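Local coordinates for hypothetical protein (Staphylococcus aureus subsp. aureus Mu50, PDB 4PEO) that is a cysteine protease of the Prp family that removes the N-terminal nine residues of ribosomal protein bL27, a cleavage essential for growth, at residues L81-Q84 with T85-V88; G36-A39 with V40-S44. All coordinates share one frame; numbering follows the deposited sequence.

Contact 1: residues L81-Q84 with T85-V88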
loop_
_atom_site.group_PDB
_atom_site.type_symbol
_atom_site.label_atom_id
_atom_site.label_comp_id
_atom_site.label_asym_id
_atom_site.label_seq_id
_atom_site.Cartn_x
_atom_site.Cartn_y
_atom_site.Cartn_z
ATOM N N LEU B 81 0.852 0.214 -11.112
ATOM C CA LEU B 81 -0.279 -0.223 -10.279
ATOM C C LEU B 81 0.042 -0.012 -8.793
ATOM O O LEU B 81 -0.821 0.437 -8.038
ATOM C CB LEU B 81 -0.630 -1.695 -10.539
ATOM C CG LEU B 81 -1.829 -2.236 -9.767
ATOM C CD1 LEU B 81 -3.110 -1.466 -10.105
ATOM C CD2 LEU B 81 -2.016 -3.714 -10.020
ATOM N N ILE B 82 1.275 -0.324 -8.370
ATOM C CA ILE B 82 1.684 -0.116 -6.974
ATOM C C ILE B 82 1.630 1.372 -6.614
ATOM O O ILE B 82 1.139 1.736 -5.541
ATOM C CB ILE B 82 3.066 -0.764 -6.697
ATOM C CG1 ILE B 82 2.959 -2.313 -6.844
ATOM C CG2 ILE B 82 3.560 -0.384 -5.280
ATOM C CD1 ILE B 82 4.326 -3.045 -6.820
ATOM N N LEU B 83 2.092 2.241 -7.525
ATOM C CA LEU B 83 2.044 3.687 -7.279
ATOM C C LEU B 83 0.599 4.189 -7.198
ATOM O O LEU B 83 0.284 4.989 -6.313
ATOM C CB LEU B 83 2.845 4.441 -8.352
ATOM C CG LEU B 83 4.372 4.291 -8.229
ATOM C CD1 LEU B 83 5.059 4.787 -9.509
ATOM C CD2 LEU B 83 4.901 5.043 -6.991
ATOM N N GLN B 84 -0.270 3.704 -8.061
ATOM C CA GLN B 84 -1.655 4.067 -8.007
ATOM C C GLN B 84 -2.312 3.569 -6.736
ATOM O O GLN B 84 -3.094 4.249 -6.181
ATOM C CB GLN B 84 -2.375 3.536 -9.203
ATOM C CG GLN B 84 -1.801 4.073 -10.483
ATOM C CD GLN B 84 -2.848 4.645 -11.346
ATOM O OE1 GLN B 84 -3.891 4.014 -11.585
ATOM N NE2 GLN B 84 -2.609 5.854 -11.817
ATOM N N THR B 85 -1.929 2.384 -6.291
ATOM C CA THR B 85 -2.419 1.803 -5.029
ATOM C C THR B 85 -1.983 2.692 -3.859
ATOM O O THR B 85 -2.791 2.970 -2.965
ATOM C CB THR B 85 -1.909 0.355 -4.871
ATOM O OG1 THR B 85 -2.530 -0.453 -5.882
ATOM C CG2 THR B 85 -2.218 -0.239 -3.466
ATOM N N MET B 86 -0.701 3.090 -3.854
ATOM C CA MET B 86 -0.142 3.987 -2.834
ATOM C C MET B 86 -0.962 5.282 -2.808
ATOM O O MET B 86 -1.306 5.741 -1.727
ATOM C CB MET B 86 1.315 4.309 -3.208
ATOM C CG MET B 86 2.116 4.941 -2.051
ATOM S SD MET B 86 3.750 5.583 -2.667
ATOM C CE MET B 86 3.166 6.828 -3.513
ATOM N N LEU B 87 -1.295 5.843 -3.981
ATOM C CA LEU B 87 -2.075 7.093 -4.063
ATOM C C LEU B 87 -3.494 6.926 -3.549
ATOM O O LEU B 87 -3.955 7.755 -2.762
ATOM C CB LEU B 87 -2.045 7.688 -5.482
ATOM C CG LEU B 87 -0.642 8.075 -6.009
ATOM C CD1 LEU B 87 -0.728 8.608 -7.428
ATOM C CD2 LEU B 87 0.086 9.019 -5.040
ATOM N N VAL B 88 -4.169 5.808 -3.908
ATOM C CA VAL B 88 -5.508 5.522 -3.378
ATOM C C VAL B 88 -5.438 5.397 -1.843
ATOM O O VAL B 88 -6.313 5.932 -1.135
ATOM C CB VAL B 88 -6.127 4.265 -4.056
ATOM C CG1 VAL B 88 -7.401 3.806 -3.332
ATOM C CG2 VAL B 88 -6.420 4.538 -5.528
#
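Thr85 folds its hydroxyl back onto the carbonyl of Leu81, one turn earlier in the alpha-helix 77-96, one of two helices packed on the mixed sheet of this Prp-family protease. The torsion responsible sets OG1 beside the backbone N (chi1 -67°), from where it donates to Leu81 O at 2.9 Å. The backbone N of Thr85 reaches the same Leu81 O at 2.8 Å, from the other face of the carbonyl plane, so this oxygen is gripped twice and the hydroxyl proton is spent within its own helix. The same rotamer places CG2 anti to the backbone N; Thr85 also packs against Ile82 of the second subunit, and Leu81 meets its own counterpart there. Backbone i to i+4 bonds from Met86, Leu87 and Val88 continue the helix. On the sheet-facing side, Leu83 and Met86 lie alongside each other: Met86 runs extended through chi1 and chi2, then bends at chi3 (71°), bringing its terminal CE to 4.3 Å from Leu83 CD2. This apolar pair is buried, with Val14 and Val17 of strand 14-20 and Val40 and Ile48 of helix 36-51 among its neighbours. One turn after Leu83, Leu87 brings its branch point close to the carbonyl oxygen of that residue, with Leu87 CG 3.2 Å from Leu83 O.

Contact 2: residues G36-A39 with V40-S44; sequences GASA and VLFGS
With chi1 at -56°, Phe42 carries its ring beside its own backbone N and back along helix 36-51 toward Ser38, one turn earlier. The ring's CD2 sits 3.2 Å from Ser38 O, which approaches the ring obliquely, and CE2 lies 3.9 Å from Ser38 CB. The same carbonyl takes the backbone bond of Phe42, N to Ser38 O at 2.9 Å and nearly straight (N-H...O 166°). Phe42 also meets Phe67 edge-to-face, tying this side of the helix to strand 67-70. Val40 holds CG2 beside its N and 3.3 Å from Gly36 O, while its side chain faces Met86 and, across the dimer interface, Val40 of the second subunit. At the far end Ser44 turns OG back to Val40 O (2.7 Å); its backbone N donates to that oxygen from the opposite face of the carbonyl plane. Ser44 is buried, so this bond gives its hydroxyl a partner inside the helix. In sequence, the helix begins two residues after Cys34, the assigned nucleophile, which is not modelled. Ser38 O meets both the N-H and ring atoms of Phe42 while the Ser38 side chain lies beside His22, the assigned proton donor, so one residue links the Phe42 turn to the active-site histidine.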
loop_
_atom_site.group_PDB
_atom_site.type_symbol
_atom_site.label_atom_id
_atom_site.label_comp_id
_atom_site.label_asym_id
_atom_site.label_seq_id
_atom_site.Cartn_x
_atom_site.Cartn_y
_atom_site.Cartn_z
ATOM N N GLY B 36 0.504 6.282 9.507
ATOM C CA GLY B 36 -0.192 5.709 8.357
ATOM C C GLY B 36 0.444 6.085 7.033
ATOM O O GLY B 36 0.782 5.199 6.241
ATOM N N ALA B 37 0.629 7.405 6.789
ATOM C CA ALA B 37 1.228 7.939 5.560
ATOM C C ALA B 37 2.613 7.360 5.299
ATOM O O ALA B 37 2.875 6.913 4.176
ATOM C CB ALA B 37 1.302 9.457 5.617
ATOM N N SER B 38 3.479 7.323 6.343
ATOM C CA SER B 38 4.847 6.798 6.239
ATOM C C SER B 38 4.870 5.312 5.893
ATOM O O SER B 38 5.618 4.907 5.003
ATOM C CB SER B 38 5.633 7.069 7.519
ATOM O OG SER B 38 5.791 8.464 7.707
ATOM N N ALA B 39 4.031 4.514 6.567
ATOM C CA ALA B 39 3.945 3.069 6.337
ATOM C C ALA B 39 3.518 2.771 4.901
ATOM O O ALA B 39 4.075 1.877 4.273
ATOM C CB ALA B 39 2.973 2.430 7.320
ATOM N N VAL B 40 2.546 3.535 4.383
ATOM C CA VAL B 40 2.041 3.370 3.014
ATOM C C VAL B 40 3.145 3.719 2.008
ATOM O O VAL B 40 3.382 2.964 1.065
ATOM C CB VAL B 40 0.748 4.206 2.785
ATOM C CG1 VAL B 40 0.378 4.256 1.302
ATOM C CG2 VAL B 40 -0.412 3.650 3.598
ATOM N N LEU B 41 3.834 4.825 2.199
ATOM C CA LEU B 41 4.880 5.215 1.279
ATOM C C LEU B 41 6.081 4.272 1.288
ATOM O O LEU B 41 6.436 3.753 0.264
ATOM C CB LEU B 41 5.286 6.644 1.564
ATOM C CG LEU B 41 6.205 7.421 0.632
ATOM C CD1 LEU B 41 7.465 6.745 0.197
ATOM C CD2 LEU B 41 5.498 8.244 -0.419
ATOM N N PHE B 42 6.684 4.058 2.458
ATOM C CA PHE B 42 7.852 3.174 2.534
ATOM C C PHE B 42 7.529 1.745 2.121
ATOM O O PHE B 42 8.311 1.135 1.397
ATOM C CB PHE B 42 8.535 3.241 3.911
ATOM C CG PHE B 42 8.952 4.636 4.339
ATOM C CD1 PHE B 42 9.549 5.510 3.438
ATOM C CD2 PHE B 42 8.784 5.055 5.653
ATOM C CE1 PHE B 42 9.924 6.801 3.833
ATOM C CE2 PHE B 42 9.159 6.342 6.048
ATOM C CZ PHE B 42 9.720 7.209 5.134
ATOM N N GLY B 43 6.349 1.259 2.515
ATOM C CA GLY B 43 5.898 -0.081 2.164
ATOM C C GLY B 43 5.739 -0.216 0.664
ATOM O O GLY B 43 6.149 -1.229 0.094
ATOM N N SER B 44 5.192 0.827 0.005
ATOM C CA SER B 44 5.007 0.808 -1.456
ATOM C C SER B 44 6.334 0.791 -2.194
ATOM O O SER B 44 6.472 0.035 -3.154
ATOM C CB SER B 44 4.137 1.965 -1.923
ATOM O OG SER B 44 2.866 1.833 -1.312
#

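Overall arrangement
From the N terminus, the chain lays down strands 2-8 and 14-20, and contact 2 then forms within the first turns of helix 36-51. Strands 57-59 and 67-70 follow before contact 1 forms in helix 77-96. The two contacts come in series, neither enclosing nor crossing the other, and each is made of one-turn contacts along a helix and closes no loop. Their centres lie 11 Å apart, and the helices meet directly: Met86 CG packs 3.3 Å from Ser44 OG, and Met86 SD 3.9 Å from Leu41 CD2. Both helices also touch strand 14-20, and both contacts reach the second subunit, joining helix pair, sheet and dimer interface.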